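Local structure of extracellular ligand-binding receptor (Sphaerobacter thermophilus, 4ZPJ) at residues R382-S387 and D417-S422; G376-F381 and T393-R398; Y167-S172 and E386-V391. The protein probably captures a small solute outside the cell and delivers it to an ABC transporter, as substrate-binding proteins of the leucine-binding family do. All blocks are in the same frame, centred on the assembly; numbering follows the deposited sequence.

Interaction 1. Residues R382-S387 and D417-S422; sequences RFHPES and DFDDLS. With ZN (zinc ion), chain I; ZN (zinc ion), chain D; ZN (zinc ion), chain C.
The C-terminal tail of this periplasmic-binding-protein fold leaves strand 407-418 through a G1 beta bulge, in which Asp417 and Phe418 both face Thr392, and then runs past the loop that follows strand 379-383. At Asp417 the carboxylate grips a zinc ion through both oxygens. Its OD1 is shared between that zinc, 2.0 Å away and probably the dominant partner, and Arg382 NH2, which gives a long, weak salt-bridge hydrogen bond of 3.5 Å. Asp419 follows: OD2 binds a second zinc at 2.1 Å and lies at the edge of the His384 ring, while OD1 accepts Leu421 N at 3.0 Å, an Asx turn, and also Ser422 OG. The His384 ring stands nearly perpendicular to that carboxylate, and its ND1 takes the backbone N of Glu386. Asp420 OD1 accepts Ser387 OG at 2.7 Å on its syn lone pair, and OD2 is hydrogen-bonded to Thr158 OG1. An alanine in place of His384 would remove the ring face under Leu421 and the ND1 acceptor, and would probably loosen both the tail and the turn at Glu386. Leu421 lays CD1 over that face, opposite Pro385 CD, a CH-pi contact 3.6 Å from the His384 ring centroid and 20° off the normal.

Interaction 2. Residues G376-F381 and T393-R398; sequences GPAGNF and TILLCR
A beta hairpin formed by strands 379-383 and 390-401 holds this contact, at the end where strand 379-383 emerges from a tight turn. That turn, type I from Gly376 to Gly379, is closed in both directions: Gly379 N donates to Gly376 O at 3.0 Å, and Gly376 N to Gly379 O at 2.8 Å. It links strand 373-376 to strand 379-383, so the contact lies where two successive antiparallel connections meet. The closest CA pair across the segments is Gly379 and Thr393, 5.4 Å apart. Backbone angles of 128°/-164° at Gly379 call for glycine, and a CB there would also run into Thr393 OG1. Thr393 divides its two branches between unlike surroundings. CG2, anti to the backbone N, rests 3.4 Å from Ala378 O, whereas OG1, anti to the carbonyl carbon (chi1 -67°), turns to the Asn380 backbone and meets it through two waters. One water lies 2.6 Å from Thr393 OG1 and donates to Asn380 O; the other bonds the same hydroxyl and accepts from Asn380 N at 2.9 Å. Farther along, the CB of Ala378 approaches Leu395 CD1 at 4.2 Å, a light apolar touch, and Tyr339 of helix 336-354 also packs on Ala378. The segments are thus coupled by solvent rather than by direct backbone bonds: both the N-H and the C=O of Asn380 find water partners held by one threonine hydroxyl, while the apolar part comes down to the Ala378 and Leu395 pair, with the threonine methyl lying against the Ala378 carbonyl oxygen.

Interaction 3. Residues Y167-S172 and E386-V391; sequences YLFRVS and ESQGPV. With ZN (zinc ion), chain I.
The Phe169 ring carries the side-chain amide of Gln388 on one face: NE2 sits 3.4 Å above the ring plane, over its centre, and the two planes are only 16° apart, so the groups are stacked. The ring also meets that of Phe383, at about 60°, and touches Leu366 and Leu369 of helix 362-371. Gln388 reaches this position with CG anti to its carbonyl carbon and an extended chain beyond. Its NE2 then donates to Leu168 O at 2.8 Å; the acceptor lies in the amide plane, but the donor stands well above the carbonyl plane, off the lone pairs. A second bond from NE2 to Pro166 O helps fix the amide's rotation. The backbone adds a straighter link, Arg170 N to Gln388 O at 2.9 Å, with an N-H...O angle of 164° and the donor in the carbonyl plane. Before it, Ser387 OG accepts Gly389 N at 3.1 Å, an ST turn. Beyond it Pro390, which has no N-H to offer, instead packs CG and CD against Arg170 O, CD at 3.2 Å. Arg170 sends its guanidinium elsewhere, to the carbonyls of Leu154 and Ala152 and to Thr158. Strand 168-170 is an outermost strand of the mixed sheet, and its edge is met here by the turn leading into strand 390-401, joining one lobe's sheet to the antiparallel hairpin of a bilobal binding-protein fold.

All three contacts involve the antiparallel hairpin of strands 379-383 and 390-401. Interaction 3 is wholly buried and joins the hairpin's turn to the mixed sheet through amide stacking and hydrogen bonds. Interaction 2, also largely buried, lies within the hairpin, its centre about 17 Å from that of interaction 3, and depends on bridging water. Interaction 1 is nearer the surface, where carboxylates bind zinc and a weak salt bridge crosses the contact. Interactions 1 and 3 are closest, centres about 7 Å apart; they share Glu386, which grips zinc with both oxygens, and Ser387, and His384 N and Gly389 O probably hydrogen-bond between them. Phe381 packs on Pro390 between interactions 2 and 3, and Phe418 on Ile394 between 1 and 2.

Interaction 1. Residues R382-S387 and D417-S422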
ATOM      1  N   ARG A 382      -5.715  11.753   6.257  1.00 33.66           N
ATOM      2  CA  ARG A 382      -6.188  12.810   5.422  1.00 33.82           C
ATOM      3  C   ARG A 382      -5.370  12.836   4.138  1.00 34.81           C
ATOM      4  O   ARG A 382      -4.428  12.058   3.968  1.00 30.58           O
ATOM      5  CB  ARG A 382      -6.095  14.123   6.166  1.00 34.38           C
ATOM      6  CG  ARG A 382      -4.725  14.528   6.556  1.00 35.94           C
ATOM      7  CD  ARG A 382      -4.788  15.753   7.445  1.00 40.58           C
ATOM      8  NE  ARG A 382      -3.467  15.993   8.028  1.00 46.10           N
ATOM      9  CZ  ARG A 382      -2.504  16.717   7.458  1.00 49.48           C
ATOM     10  NH1 ARG A 382      -2.692  17.335   6.276  1.00 47.02           N
ATOM     11  NH2 ARG A 382      -1.332  16.820   8.101  1.00 51.64           N
ATOM     12  N   PHE A 383      -5.749  13.746   3.242  1.00 37.66           N
ATOM     13  CA  PHE A 383      -5.122  13.872   1.922  1.00 37.43           C
ATOM     14  C   PHE A 383      -4.197  15.058   1.939  1.00 37.27           C
ATOM     15  O   PHE A 383      -4.532  16.066   2.468  1.00 34.23           O
ATOM     16  CB  PHE A 383      -6.165  14.136   0.849  1.00 37.01           C
ATOM     17  CG  PHE A 383      -6.950  12.888   0.421  1.00 37.92           C
ATOM     18  CD1 PHE A 383      -6.298  11.809  -0.162  1.00 36.99           C
ATOM     19  CD2 PHE A 383      -8.342  12.830   0.544  1.00 36.78           C
ATOM     20  CE1 PHE A 383      -7.014  10.689  -0.589  1.00 38.13           C
ATOM     21  CE2 PHE A 383      -9.062  11.714   0.092  1.00 36.05           C
ATOM     22  CZ  PHE A 383      -8.399  10.635  -0.404  1.00 35.98           C
ATOM     23  N   HIS A 384      -3.047  14.954   1.281  1.00 36.83           N
ATOM     24  CA  HIS A 384      -2.256  16.150   1.078  1.00 35.46           C
ATOM     25  C   HIS A 384      -3.032  17.134   0.181  1.00 36.90           C
ATOM     26  O   HIS A 384      -3.600  16.753  -0.872  1.00 36.05           O
ATOM     27  CB  HIS A 384      -0.916  15.765   0.447  1.00 36.39           C
ATOM     28  CG  HIS A 384       0.132  16.800   0.639  1.00 36.17           C
ATOM     29  ND1 HIS A 384       0.257  17.888  -0.193  1.00 37.16           N
ATOM     30  CD2 HIS A 384       1.043  16.971   1.628  1.00 38.41           C
ATOM     31  CE1 HIS A 384       1.218  18.677   0.266  1.00 40.19           C
ATOM     32  NE2 HIS A 384       1.693  18.156   1.387  1.00 37.62           N
ATOM     33  N   PRO A 385      -3.058  18.408   0.571  1.00 38.17           N
ATOM     34  CA  PRO A 385      -3.845  19.353  -0.226  1.00 39.56           C
ATOM     35  C   PRO A 385      -3.289  19.594  -1.643  1.00 39.51           C
ATOM     36  O   PRO A 385      -3.993  20.097  -2.480  1.00 38.21           O
ATOM     37  CB  PRO A 385      -3.810  20.667   0.596  1.00 39.45           C
ATOM     38  CG  PRO A 385      -2.752  20.471   1.606  1.00 39.88           C
ATOM     39  CD  PRO A 385      -2.318  19.046   1.677  1.00 37.10           C
ATOM     40  N   GLU A 386      -2.032  19.280  -1.883  1.00 39.91           N
ATOM     41  CA  GLU A 386      -1.432  19.491  -3.200  1.00 39.43           C
ATOM     42  C   GLU A 386      -1.234  18.209  -3.986  1.00 38.05           C
ATOM     43  O   GLU A 386      -1.586  18.191  -5.133  1.00 39.15           O
ATOM     44  CB  GLU A 386      -0.130  20.199  -3.052  1.00 40.65           C
ATOM     45  CG  GLU A 386      -0.346  21.627  -2.538  1.00 43.60           C
ATOM     46  CD  GLU A 386       0.894  22.202  -1.903  1.00 42.37           C
ATOM     47  OE1 GLU A 386       1.836  21.430  -1.684  1.00 44.26           O
ATOM     48  OE2 GLU A 386       0.968  23.426  -1.663  1.00 49.55           O
ATOM     49  N   SER A 387      -0.732  17.135  -3.385  1.00 36.23           N
ATOM     50  CA  SER A 387      -0.550  15.865  -4.135  1.00 36.14           C
ATOM     51  C   SER A 387      -1.809  15.017  -4.218  1.00 35.18           C
ATOM     52  O   SER A 387      -1.983  14.186  -5.128  1.00 34.61           O
ATOM     53  CB  SER A 387       0.550  15.035  -3.520  1.00 35.93           C
ATOM     54  OG  SER A 387       0.222  14.494  -2.224  1.00 36.89           O
ATOM     55  N   ASP A 417       1.287  11.602  10.323  1.00 35.79           N
ATOM     56  CA  ASP A 417       1.297  12.679   9.342  1.00 36.92           C
ATOM     57  C   ASP A 417       2.477  12.571   8.384  1.00 33.69           C
ATOM     58  O   ASP A 417       3.110  13.547   8.003  1.00 33.66           O
ATOM     59  CB  ASP A 417       1.268  14.024  10.031  1.00 37.36           C
ATOM     60  CG  ASP A 417       0.076  14.142  11.022  1.00 40.13           C
ATOM     61  OD1 ASP A 417      -1.046  14.472  10.674  1.00 42.19           O
ATOM     62  OD2 ASP A 417       0.303  14.006  12.212  1.00 51.99           O
ATOM     63  N   PHE A 418       2.737  11.358   7.968  1.00 32.60           N
ATOM     64  CA  PHE A 418       3.760  11.129   6.998  1.00 31.88           C
ATOM     65  C   PHE A 418       3.171  11.201   5.573  1.00 31.55           C
ATOM     66  O   PHE A 418       2.329  10.387   5.183  1.00 31.09           O
ATOM     67  CB  PHE A 418       4.410   9.819   7.269  1.00 31.45           C
ATOM     68  CG  PHE A 418       5.776   9.704   6.639  1.00 33.80           C
ATOM     69  CD1 PHE A 418       6.875  10.351   7.208  1.00 33.08           C
ATOM     70  CD2 PHE A 418       5.936   8.995   5.474  1.00 31.98           C
ATOM     71  CE1 PHE A 418       8.110  10.231   6.616  1.00 33.98           C
ATOM     72  CE2 PHE A 418       7.162   8.910   4.846  1.00 34.03           C
ATOM     73  CZ  PHE A 418       8.248   9.501   5.421  1.00 34.03           C
ATOM     74  N   ASP A 419       3.605  12.198   4.806  1.00 31.10           N
ATOM     75  CA  ASP A 419       3.056  12.412   3.481  1.00 32.70           C
ATOM     76  C   ASP A 419       3.882  11.780   2.365  1.00 34.51           C
ATOM     77  O   ASP A 419       4.961  11.225   2.622  1.00 36.66           O
ATOM     78  CB  ASP A 419       2.814  13.885   3.199  1.00 34.04           C
ATOM     79  CG  ASP A 419       4.063  14.730   3.218  1.00 35.09           C
ATOM     80  OD1 ASP A 419       5.140  14.346   2.701  1.00 36.62           O
ATOM     81  OD2 ASP A 419       3.931  15.853   3.747  1.00 36.11           O
ATOM     82  N   ASP A 420       3.377  11.873   1.143  1.00 33.26           N
ATOM     83  CA  ASP A 420       4.023  11.220   0.008  1.00 35.84           C
ATOM     84  C   ASP A 420       5.063  12.120  -0.693  1.00 37.81           C
ATOM     85  O   ASP A 420       5.485  11.865  -1.800  1.00 42.32           O
ATOM     86  CB  ASP A 420       2.970  10.658  -0.982  1.00 36.78           C
ATOM     87  CG  ASP A 420       2.075  11.727  -1.571  1.00 38.21           C
ATOM     88  OD1 ASP A 420       2.022  12.852  -1.029  1.00 37.87           O
ATOM     89  OD2 ASP A 420       1.373  11.428  -2.564  1.00 39.19           O
ATOM     90  N   LEU A 421       5.518  13.162  -0.028  1.00 37.85           N
ATOM     91  CA  LEU A 421       6.400  14.086  -0.670  1.00 40.78           C
ATOM     92  C   LEU A 421       7.697  14.194   0.075  1.00 42.87           C
ATOM     93  O   LEU A 421       8.522  14.967  -0.321  1.00 45.94           O
ATOM     94  CB  LEU A 421       5.763  15.459  -0.686  1.00 41.24           C
ATOM     95  CG  LEU A 421       4.482  15.667  -1.482  1.00 40.99           C
ATOM     96  CD1 LEU A 421       3.907  17.040  -1.128  1.00 42.89           C
ATOM     97  CD2 LEU A 421       4.826  15.595  -2.947  1.00 43.10           C
ATOM     98  N   SER A 422       7.890  13.442   1.149  1.00 45.24           N
ATOM     99  CA  SER A 422       8.944  13.804   2.124  1.00 51.05           C
ATOM    100  C   SER A 422      10.170  12.863   1.953  1.00 51.31           C
ATOM    101  O   SER A 422      10.828  12.493   2.918  1.00 51.39           O
ATOM    102  CB  SER A 422       8.347  13.776   3.546  1.00 55.29           C
ATOM    103  OG  SER A 422       7.548  12.579   3.744  1.00 60.20           O
TER
HETATM  104 ZN    ZN I 508       3.039  23.447  -1.122  1.00 49.56          ZN
HETATM  105 ZN    ZN D 503      -2.170  14.065  12.263  1.00 46.57          ZN
HETATM  106 ZN    ZN C 502       5.504  17.197   4.204  1.00 42.52          ZN

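Interaction 2. Residues G376-F381 and T393-R398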
ATOM      1  N   GLY A 376      -8.658   6.234  11.253  1.00 39.07           N
ATOM      2  CA  GLY A 376      -8.785   4.895  10.718  1.00 35.38           C
ATOM      3  C   GLY A 376      -8.023   3.828  11.499  1.00 34.15           C
ATOM      4  O   GLY A 376      -7.435   4.079  12.577  1.00 33.60           O
ATOM      5  N   PRO A 377      -8.006   2.612  10.950  1.00 34.92           N
ATOM      6  CA  PRO A 377      -7.397   1.521  11.664  1.00 33.25           C
ATOM      7  C   PRO A 377      -5.905   1.675  11.871  1.00 34.91           C
ATOM      8  O   PRO A 377      -5.367   1.000  12.745  1.00 41.41           O
ATOM      9  CB  PRO A 377      -7.711   0.308  10.829  1.00 32.50           C
ATOM     10  CG  PRO A 377      -8.763   0.693   9.851  1.00 32.78           C
ATOM     11  CD  PRO A 377      -8.820   2.182   9.787  1.00 33.54           C
ATOM     12  N   ALA A 378      -5.228   2.519  11.091  1.00 36.47           N
ATOM     13  CA  ALA A 378      -3.769   2.741  11.276  1.00 34.26           C
ATOM     14  C   ALA A 378      -3.511   4.042  12.019  1.00 34.53           C
ATOM     15  O   ALA A 378      -2.403   4.311  12.445  1.00 36.24           O
ATOM     16  CB  ALA A 378      -3.051   2.730   9.952  1.00 35.99           C
ATOM     17  N   GLY A 379      -4.554   4.831  12.242  1.00 35.58           N
ATOM     18  CA  GLY A 379      -4.387   6.188  12.778  1.00 32.67           C
ATOM     19  C   GLY A 379      -5.105   7.161  11.892  1.00 32.69           C
ATOM     20  O   GLY A 379      -5.960   6.780  11.026  1.00 31.72           O
ATOM     21  N   ASN A 380      -4.767   8.420  12.064  1.00 33.78           N
ATOM     22  CA  ASN A 380      -5.478   9.456  11.360  1.00 36.22           C
ATOM     23  C   ASN A 380      -5.059   9.497   9.885  1.00 34.71           C
ATOM     24  O   ASN A 380      -3.926   9.172   9.531  1.00 31.57           O
ATOM     25  CB  ASN A 380      -5.295  10.771  12.075  1.00 39.31           C
ATOM     26  CG  ASN A 380      -5.928  10.750  13.468  1.00 40.48           C
ATOM     27  OD1 ASN A 380      -5.269  10.962  14.463  1.00 48.51           O
ATOM     28  ND2 ASN A 380      -7.187  10.428  13.534  1.00 42.46           N
ATOM     29  N   PHE A 381      -6.027   9.836   9.047  1.00 34.81           N
ATOM     30  CA  PHE A 381      -5.876   9.840   7.651  1.00 34.36           C
ATOM     31  C   PHE A 381      -6.496  11.122   7.150  1.00 35.26           C
ATOM     32  O   PHE A 381      -7.664  11.498   7.523  1.00 32.77           O
ATOM     33  CB  PHE A 381      -6.556   8.645   6.981  1.00 35.25           C
ATOM     34  CG  PHE A 381      -6.436   8.663   5.460  1.00 35.09           C
ATOM     35  CD1 PHE A 381      -7.281   9.434   4.702  1.00 36.82           C
ATOM     36  CD2 PHE A 381      -5.414   7.950   4.814  1.00 35.02           C
ATOM     37  CE1 PHE A 381      -7.147   9.483   3.303  1.00 36.75           C
ATOM     38  CE2 PHE A 381      -5.262   7.975   3.450  1.00 36.63           C
ATOM     39  CZ  PHE A 381      -6.154   8.742   2.677  1.00 38.16           C
ATOM     40  N   THR A 393      -0.536   7.811   9.233  1.00 34.11           N
ATOM     41  CA  THR A 393       0.308   7.332  10.304  1.00 31.01           C
ATOM     42  C   THR A 393       0.991   6.071   9.758  1.00 32.79           C
ATOM     43  O   THR A 393       0.314   5.177   9.291  1.00 35.46           O
ATOM     44  CB  THR A 393      -0.530   7.088  11.581  1.00 31.59           C
ATOM     45  OG1 THR A 393      -1.031   8.345  12.083  1.00 39.61           O
ATOM     46  CG2 THR A 393       0.278   6.407  12.700  1.00 28.97           C
ATOM     47  N   ILE A 394       2.318   6.035   9.741  1.00 30.78           N
ATOM     48  CA  ILE A 394       3.036   4.837   9.348  1.00 30.82           C
ATOM     49  C   ILE A 394       3.431   4.074  10.624  1.00 31.62           C
ATOM     50  O   ILE A 394       3.851   4.707  11.571  1.00 30.74           O
ATOM     51  CB  ILE A 394       4.298   5.177   8.560  1.00 32.50           C
ATOM     52  CG1 ILE A 394       3.938   5.976   7.301  1.00 33.03           C
ATOM     53  CG2 ILE A 394       5.106   3.918   8.232  1.00 33.10           C
ATOM     54  CD1 ILE A 394       3.007   5.229   6.339  1.00 34.35           C
ATOM     55  N   LEU A 395       3.301   2.727  10.614  1.00 30.69           N
ATOM     56  CA  LEU A 395       3.571   1.875  11.757  1.00 32.04           C
ATOM     57  C   LEU A 395       4.892   1.230  11.564  1.00 32.96           C
ATOM     58  O   LEU A 395       5.136   0.642  10.523  1.00 36.22           O
ATOM     59  CB  LEU A 395       2.498   0.796  11.945  1.00 32.46           C
ATOM     60  CG  LEU A 395       1.089   1.437  12.024  1.00 34.29           C
ATOM     61  CD1 LEU A 395      -0.046   0.442  11.875  1.00 35.08           C
ATOM     62  CD2 LEU A 395       0.818   2.317  13.209  1.00 32.96           C
ATOM     63  N   LEU A 396       5.782   1.394  12.532  1.00 35.53           N
ATOM     64  CA  LEU A 396       6.992   0.605  12.573  1.00 38.27           C
ATOM     65  C   LEU A 396       6.751  -0.655  13.388  1.00 37.61           C
ATOM     66  O   LEU A 396       6.443  -0.572  14.566  1.00 35.89           O
ATOM     67  CB  LEU A 396       8.120   1.342  13.250  1.00 43.13           C
ATOM     68  CG  LEU A 396       9.076   2.176  12.438  1.00 53.01           C
ATOM     69  CD1 LEU A 396      10.231   2.393  13.374  1.00 58.95           C
ATOM     70  CD2 LEU A 396       9.601   1.549  11.156  1.00 51.17           C
ATOM     71  N   CYS A 397       7.009  -1.800  12.781  1.00 36.56           N
ATOM     72  CA  CYS A 397       6.670  -3.051  13.363  1.00 37.50           C
ATOM     73  C   CYS A 397       7.828  -4.046  13.438  1.00 38.41           C
ATOM     74  O   CYS A 397       8.869  -3.902  12.780  1.00 38.14           O
ATOM     75  CB  CYS A 397       5.587  -3.667  12.540  1.00 37.73           C
ATOM     76  SG  CYS A 397       4.038  -2.779  12.647  1.00 38.96           S
ATOM     77  N   ARG A 398       7.620  -5.056  14.255  1.00 35.28           N
ATOM     78  CA  ARG A 398       8.528  -6.160  14.345  1.00 37.85           C
ATOM     79  C   ARG A 398       7.713  -7.423  14.324  1.00 37.06           C
ATOM     80  O   ARG A 398       6.633  -7.487  14.986  1.00 33.76           O
ATOM     81  CB  ARG A 398       9.297  -6.099  15.647  1.00 41.73           C
ATOM     82  CG  ARG A 398      10.376  -7.162  15.689  1.00 47.23           C
ATOM     83  CD  ARG A 398      11.295  -6.938  16.888  1.00 49.76           C
ATOM     84  NE  ARG A 398      10.545  -6.908  18.138  1.00 53.18           N
ATOM     85  CZ  ARG A 398      11.067  -6.583  19.320  1.00 56.30           C
ATOM     86  NH1 ARG A 398      12.348  -6.272  19.390  1.00 55.68           N
ATOM     87  NH2 ARG A 398      10.300  -6.580  20.430  1.00 55.08           N
TER
HETATM   88  O   HOH W   1      -1.445  10.639  10.925  1.00 42.22           O
HETATM   89  O   HOH W   2      -2.706   8.762  14.112  1.00 44.16           O

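Interaction 3. Residues Y167-S172 and E386-V391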
ATOM      1  N   TYR A 167      -8.749  15.631 -10.072  1.00 42.62           N
ATOM      2  CA  TYR A 167      -9.616  14.469 -10.131  1.00 43.56           C
ATOM      3  C   TYR A 167      -8.990  13.195  -9.531  1.00 41.80           C
ATOM      4  O   TYR A 167      -9.721  12.273  -9.231  1.00 41.56           O
ATOM      5  CB  TYR A 167     -10.104  14.234 -11.577  1.00 45.04           C
ATOM      6  CG  TYR A 167     -10.920  15.386 -12.066  1.00 46.23           C
ATOM      7  CD1 TYR A 167     -12.234  15.537 -11.672  1.00 49.58           C
ATOM      8  CD2 TYR A 167     -10.391  16.325 -12.930  1.00 48.15           C
ATOM      9  CE1 TYR A 167     -12.985  16.631 -12.092  1.00 53.19           C
ATOM     10  CE2 TYR A 167     -11.139  17.412 -13.362  1.00 50.12           C
ATOM     11  CZ  TYR A 167     -12.423  17.563 -12.923  1.00 53.17           C
ATOM     12  OH  TYR A 167     -13.185  18.636 -13.348  1.00 65.68           O
ATOM     13  N   LEU A 168      -7.670  13.159  -9.293  1.00 43.27           N
ATOM     14  CA  LEU A 168      -6.985  11.956  -8.788  1.00 40.79           C
ATOM     15  C   LEU A 168      -6.592  12.051  -7.316  1.00 37.22           C
ATOM     16  O   LEU A 168      -5.939  12.989  -6.914  1.00 37.33           O
ATOM     17  CB  LEU A 168      -5.712  11.675  -9.590  1.00 44.31           C
ATOM     18  CG  LEU A 168      -5.935  11.646 -11.109  1.00 49.84           C
ATOM     19  CD1 LEU A 168      -4.614  11.482 -11.865  1.00 51.14           C
ATOM     20  CD2 LEU A 168      -6.913  10.560 -11.478  1.00 48.14           C
ATOM     21  N   PHE A 169      -7.032  11.073  -6.552  1.00 34.37           N
ATOM     22  CA  PHE A 169      -6.699  10.922  -5.161  1.00 35.73           C
ATOM     23  C   PHE A 169      -6.081   9.571  -4.976  1.00 34.54           C
ATOM     24  O   PHE A 169      -6.473   8.613  -5.657  1.00 39.32           O
ATOM     25  CB  PHE A 169      -7.974  10.994  -4.292  1.00 36.31           C
ATOM     26  CG  PHE A 169      -8.704  12.304  -4.362  1.00 35.39           C
ATOM     27  CD1 PHE A 169      -9.551  12.591  -5.439  1.00 38.57           C
ATOM     28  CD2 PHE A 169      -8.589  13.209  -3.366  1.00 37.02           C
ATOM     29  CE1 PHE A 169     -10.219  13.816  -5.520  1.00 40.04           C
ATOM     30  CE2 PHE A 169      -9.294  14.437  -3.398  1.00 37.68           C
ATOM     31  CZ  PHE A 169     -10.107  14.731  -4.480  1.00 39.13           C
ATOM     32  N   ARG A 170      -5.171   9.455  -4.031  1.00 32.52           N
ATOM     33  CA  ARG A 170      -4.601   8.161  -3.718  1.00 32.52           C
ATOM     34  C   ARG A 170      -4.657   7.886  -2.250  1.00 33.95           C
ATOM     35  O   ARG A 170      -4.240   8.726  -1.451  1.00 32.75           O
ATOM     36  CB  ARG A 170      -3.158   8.095  -4.245  1.00 30.87           C
ATOM     37  CG  ARG A 170      -2.482   6.788  -3.938  1.00 31.78           C
ATOM     38  CD  ARG A 170      -1.561   6.367  -5.071  1.00 32.11           C
ATOM     39  NE  ARG A 170      -0.409   7.205  -5.114  1.00 31.92           N
ATOM     40  CZ  ARG A 170       0.525   7.190  -6.050  1.00 34.41           C
ATOM     41  NH1 ARG A 170       0.479   6.341  -7.089  1.00 36.81           N
ATOM     42  NH2 ARG A 170       1.557   8.018  -5.935  1.00 33.27           N
ATOM     43  N   VAL A 171      -5.186   6.716  -1.865  1.00 35.91           N
ATOM     44  CA  VAL A 171      -5.375   6.424  -0.429  1.00 34.07           C
ATOM     45  C   VAL A 171      -4.427   5.322   0.048  1.00 36.33           C
ATOM     46  O   VAL A 171      -4.443   4.947   1.232  1.00 37.31           O
ATOM     47  CB  VAL A 171      -6.806   6.001  -0.084  1.00 33.96           C
ATOM     48  CG1 VAL A 171      -7.801   7.103  -0.383  1.00 35.02           C
ATOM     49  CG2 VAL A 171      -7.192   4.739  -0.823  1.00 35.67           C
ATOM     50  N   SER A 172      -3.638   4.756  -0.862  1.00 34.69           N
ATOM     51  CA  SER A 172      -2.686   3.708  -0.465  1.00 35.03           C
ATOM     52  C   SER A 172      -1.284   4.287  -0.084  1.00 34.04           C
ATOM     53  O   SER A 172      -0.932   4.490   1.103  1.00 34.14           O
ATOM     54  CB  SER A 172      -2.606   2.690  -1.595  1.00 35.70           C
ATOM     55  OG  SER A 172      -2.272   3.322  -2.815  1.00 35.04           O
ATOM     56  N   GLU A 386      -2.032  19.280  -1.883  1.00 39.91           N
ATOM     57  CA  GLU A 386      -1.432  19.491  -3.200  1.00 39.43           C
ATOM     58  C   GLU A 386      -1.234  18.209  -3.986  1.00 38.05           C
ATOM     59  O   GLU A 386      -1.586  18.191  -5.133  1.00 39.15           O
ATOM     60  CB  GLU A 386      -0.130  20.199  -3.052  1.00 40.65           C
ATOM     61  CG  GLU A 386      -0.346  21.627  -2.538  1.00 43.60           C
ATOM     62  CD  GLU A 386       0.894  22.202  -1.903  1.00 42.37           C
ATOM     63  OE1 GLU A 386       1.836  21.430  -1.684  1.00 44.26           O
ATOM     64  OE2 GLU A 386       0.968  23.426  -1.663  1.00 49.55           O
ATOM     65  N   SER A 387      -0.732  17.135  -3.385  1.00 36.23           N
ATOM     66  CA  SER A 387      -0.550  15.865  -4.135  1.00 36.14           C
ATOM     67  C   SER A 387      -1.809  15.017  -4.218  1.00 35.18           C
ATOM     68  O   SER A 387      -1.983  14.186  -5.128  1.00 34.61           O
ATOM     69  CB  SER A 387       0.550  15.035  -3.520  1.00 35.93           C
ATOM     70  OG  SER A 387       0.222  14.494  -2.224  1.00 36.89           O
ATOM     71  N   GLN A 388      -2.688  15.229  -3.253  1.00 34.75           N
ATOM     72  CA  GLN A 388      -3.881  14.397  -3.041  1.00 34.83           C
ATOM     73  C   GLN A 388      -3.535  12.945  -2.814  1.00 34.91           C
ATOM     74  O   GLN A 388      -4.344  12.061  -3.046  1.00 35.83           O
ATOM     75  CB  GLN A 388      -4.904  14.589  -4.141  1.00 35.87           C
ATOM     76  CG  GLN A 388      -5.361  16.027  -4.165  1.00 36.22           C
ATOM     77  CD  GLN A 388      -6.565  16.311  -5.000  1.00 37.97           C
ATOM     78  OE1 GLN A 388      -7.172  17.363  -4.871  1.00 39.26           O
ATOM     79  NE2 GLN A 388      -6.889  15.409  -5.899  1.00 40.84           N
ATOM     80  N   GLY A 389      -2.327  12.715  -2.310  1.00 35.98           N
ATOM     81  CA  GLY A 389      -1.903  11.401  -1.852  1.00 34.25           C
ATOM     82  C   GLY A 389      -2.130  11.440  -0.347  1.00 33.97           C
ATOM     83  O   GLY A 389      -2.675  12.429   0.189  1.00 35.06           O
ATOM     84  N   PRO A 390      -1.769  10.358   0.344  1.00 34.78           N
ATOM     85  CA  PRO A 390      -2.074  10.204   1.756  1.00 34.22           C
ATOM     86  C   PRO A 390      -1.142  10.903   2.682  1.00 34.20           C
ATOM     87  O   PRO A 390       0.039  10.906   2.450  1.00 37.74           O
ATOM     88  CB  PRO A 390      -1.891   8.705   1.985  1.00 34.55           C
ATOM     89  CG  PRO A 390      -1.995   8.081   0.682  1.00 34.32           C
ATOM     90  CD  PRO A 390      -1.339   9.077  -0.244  1.00 34.85           C
ATOM     91  N   VAL A 391      -1.699  11.511   3.715  1.00 35.85           N
ATOM     92  CA  VAL A 391      -0.975  12.050   4.834  1.00 36.90           C
ATOM     93  C   VAL A 391      -1.506  11.191   6.009  1.00 37.91           C
ATOM     94  O   VAL A 391      -2.644  11.318   6.435  1.00 40.95           O
ATOM     95  CB  VAL A 391      -1.289  13.526   5.074  1.00 38.53           C
ATOM     96  CG1 VAL A 391      -0.594  14.045   6.328  1.00 38.57           C
ATOM     97  CG2 VAL A 391      -0.844  14.375   3.900  1.00 37.54           C
TER
HETATM   98 ZN    ZN I 508       3.039  23.447  -1.122  1.00 49.56          ZN